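Local coordinates for odorant binding protein ASP5 (Apis mellifera, PDB 3R72) that probably binds and carries small hydrophobic odorant molecules in the honeybee antenna, enclosing them in an internal pocket of a compact, disulfide-braced helical fold, at residues D43-T48 with D100-Y105. Residues are numbered along the deposited sequence; the frame is centred on the assembly and turned at random.
Sequences DLQCYT and DCQKTY
Cys46 and Cys101 join helix 42-54 to helix 100-114 through a disulfide with a chi3 of 98°, where the CA atoms of the two segments are nearest, Cys46 CA to Cys101 CA 4.5 Å. Beside it, Gln45 lies across Tyr105: its CG sits over one face of the ring, 3.6 Å from the centroid, in a CH-pi contact. Thr48 CG2 meets the edge of the same ring near its plane, and Leu44 CD2 packs against CE1 of Tyr105 at 3.8 Å. Tyr105 CG is anti to the backbone N (chi1 -165°), and the ring beyond it lies among these three residues; its OH is hydrogen-bonded to the carbonyl of Pro39. An alanine here would probably leave Gln45 CG and Leu44 CD2 without their aromatic partner and the Pro39 carbonyl without its hydroxyl mate. Further along, the Thr48 and Thr104 hydroxyls lie 2.8 Å apart, OG1 to OG1; Thr48 OG1 donates to Gln45 O at 2.7 Å, on a carbonyl lone pair, while Thr104 OG1 also pairs with Thr49. At the other margin, a water bridges Gln45 OE1 and Gln102 NE2, and Asp40 holds Gln45 NE2. The short segments cross at 74°, and the disulfide between them is one of the three that interlock the helices of the PBP/GOBP fold characteristic of classical insect odorant-binding proteins.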
loop_
_atom_site.group_PDB
_atom_site.type_symbol
_atom_site.label_atom_id
_atom_site.label_comp_id
_atom_site.label_asym_id
_atom_site.label_seq_id
_atom_site.Cartn_x
_atom_site.Cartn_y
_atom_site.Cartn_z
ATOM N N ASP A 43 6.743 -0.632 13.804
ATOM C CA ASP A 43 7.746 -0.659 12.746
ATOM C C ASP A 43 7.151 -1.100 11.409
ATOM O O ASP A 43 7.438 -0.499 10.382
ATOM C CB ASP A 43 8.936 -1.509 13.161
ATOM C CG ASP A 43 9.649 -0.929 14.360
ATOM O OD1 ASP A 43 9.766 0.312 14.449
ATOM O OD2 ASP A 43 10.091 -1.714 15.222
ATOM N N LEU A 44 6.304 -2.121 11.425
ATOM C CA LEU A 44 5.592 -2.504 10.212
ATOM C C LEU A 44 4.691 -1.367 9.747
ATOM O O LEU A 44 4.600 -1.085 8.543
ATOM C CB LEU A 44 4.800 -3.797 10.420
ATOM C CG LEU A 44 4.027 -4.292 9.207
ATOM C CD1 LEU A 44 4.910 -4.528 7.994
ATOM C CD2 LEU A 44 3.234 -5.548 9.592
ATOM N N GLN A 45 4.046 -0.691 10.695
ATOM C CA GLN A 45 3.228 0.460 10.334
ATOM C C GLN A 45 4.064 1.499 9.590
ATOM O O GLN A 45 3.677 2.000 8.526
ATOM C CB GLN A 45 2.576 1.042 11.586
ATOM C CG GLN A 45 1.577 0.083 12.217
ATOM C CD GLN A 45 1.100 0.457 13.595
ATOM O OE1 GLN A 45 1.603 1.380 14.228
ATOM N NE2 GLN A 45 0.105 -0.277 14.069
ATOM N N CYS A 46 5.244 1.806 10.115
ATOM C CA CYS A 46 6.103 2.799 9.464
ATOM C C CYS A 46 6.656 2.333 8.123
ATOM O O CYS A 46 6.882 3.169 7.251
ATOM C CB CYS A 46 7.211 3.241 10.405
ATOM S SG CYS A 46 6.588 4.166 11.872
ATOM N N TYR A 47 6.810 1.026 7.929
ATOM C CA TYR A 47 7.156 0.501 6.609
ATOM C C TYR A 47 6.086 0.899 5.586
ATOM O O TYR A 47 6.411 1.306 4.468
ATOM C CB TYR A 47 7.373 -1.020 6.661
ATOM C CG TYR A 47 7.511 -1.653 5.304
ATOM C CD1 TYR A 47 8.748 -1.789 4.682
ATOM C CD2 TYR A 47 6.389 -2.083 4.619
ATOM C CE1 TYR A 47 8.848 -2.335 3.407
ATOM C CE2 TYR A 47 6.488 -2.634 3.354
ATOM C CZ TYR A 47 7.721 -2.758 2.758
ATOM O OH TYR A 47 7.837 -3.290 1.496
ATOM N N THR A 48 4.813 0.774 5.952
ATOM C CA THR A 48 3.766 1.151 5.014
ATOM C C THR A 48 3.852 2.614 4.632
ATOM O O THR A 48 3.616 2.972 3.482
ATOM C CB THR A 48 2.337 0.757 5.456
ATOM O OG1 THR A 48 1.886 1.525 6.577
ATOM C CG2 THR A 48 2.231 -0.738 5.735
ATOM N N ASP A 100 1.308 9.150 11.428
ATOM C CA ASP A 100 1.288 8.815 10.001
ATOM C C ASP A 100 1.414 7.319 9.760
ATOM O O ASP A 100 0.774 6.779 8.849
ATOM C CB ASP A 100 2.398 9.526 9.239
ATOM C CG ASP A 100 2.200 11.029 9.164
ATOM O OD1 ASP A 100 1.118 11.527 9.524
ATOM O OD2 ASP A 100 3.150 11.699 8.726
ATOM N N CYS A 101 2.234 6.658 10.570
ATOM C CA CYS A 101 2.441 5.218 10.452
ATOM C C CYS A 101 1.139 4.464 10.712
ATOM O O CYS A 101 0.791 3.525 9.998
ATOM C CB CYS A 101 3.550 4.746 11.405
ATOM S SG CYS A 101 5.165 5.526 11.123
ATOM N N GLN A 102 0.441 4.852 11.765
ATOM C CA GLN A 102 -0.831 4.242 12.099
ATOM C C GLN A 102 -1.872 4.494 11.010
ATOM O O GLN A 102 -2.610 3.589 10.640
ATOM C CB GLN A 102 -1.296 4.761 13.464
ATOM C CG GLN A 102 -0.395 4.273 14.582
ATOM C CD GLN A 102 -0.587 4.984 15.908
ATOM O OE1 GLN A 102 -0.878 6.168 15.972
ATOM N NE2 GLN A 102 -0.354 4.260 16.983
ATOM N N LYS A 103 -1.903 5.708 10.461
ATOM C CA LYS A 103 -2.868 6.038 9.422
ATOM C C LYS A 103 -2.659 5.209 8.161
ATOM O O LYS A 103 -3.610 4.629 7.634
ATOM C CB LYS A 103 -2.802 7.513 9.077
ATOM C CG LYS A 103 -3.337 8.440 10.160
ATOM C CD LYS A 103 -3.478 9.869 9.634
ATOM C CE LYS A 103 -3.934 10.820 10.714
ATOM N NZ LYS A 103 -3.616 12.242 10.400
ATOM N N THR A 104 -1.438 5.172 7.643
ATOM C CA THR A 104 -1.217 4.405 6.426
ATOM C C THR A 104 -1.472 2.922 6.656
ATOM O O THR A 104 -2.029 2.251 5.791
ATOM C CB THR A 104 0.171 4.641 5.792
ATOM O OG1 THR A 104 1.210 4.241 6.689
ATOM C CG2 THR A 104 0.353 6.080 5.424
ATOM N N TYR A 105 -1.112 2.408 7.827
ATOM C CA TYR A 105 -1.362 1.005 8.117
ATOM C C TYR A 105 -2.859 0.692 8.129
ATOM O O TYR A 105 -3.290 -0.337 7.619
ATOM C CB TYR A 105 -0.769 0.641 9.451
ATOM C CG TYR A 105 -0.617 -0.830 9.778
ATOM C CD1 TYR A 105 0.159 -1.674 9.003
ATOM C CD2 TYR A 105 -1.170 -1.356 10.936
ATOM C CE1 TYR A 105 0.396 -2.978 9.370
ATOM C CE2 TYR A 105 -0.939 -2.662 11.311
ATOM C CZ TYR A 105 -0.162 -3.464 10.516
ATOM O OH TYR A 105 0.127 -4.751 10.850
HETATM O O HOH W 1 1.226 1.671 16.909
HETATM O O HOH W 2 -1.706 1.203 16.488
#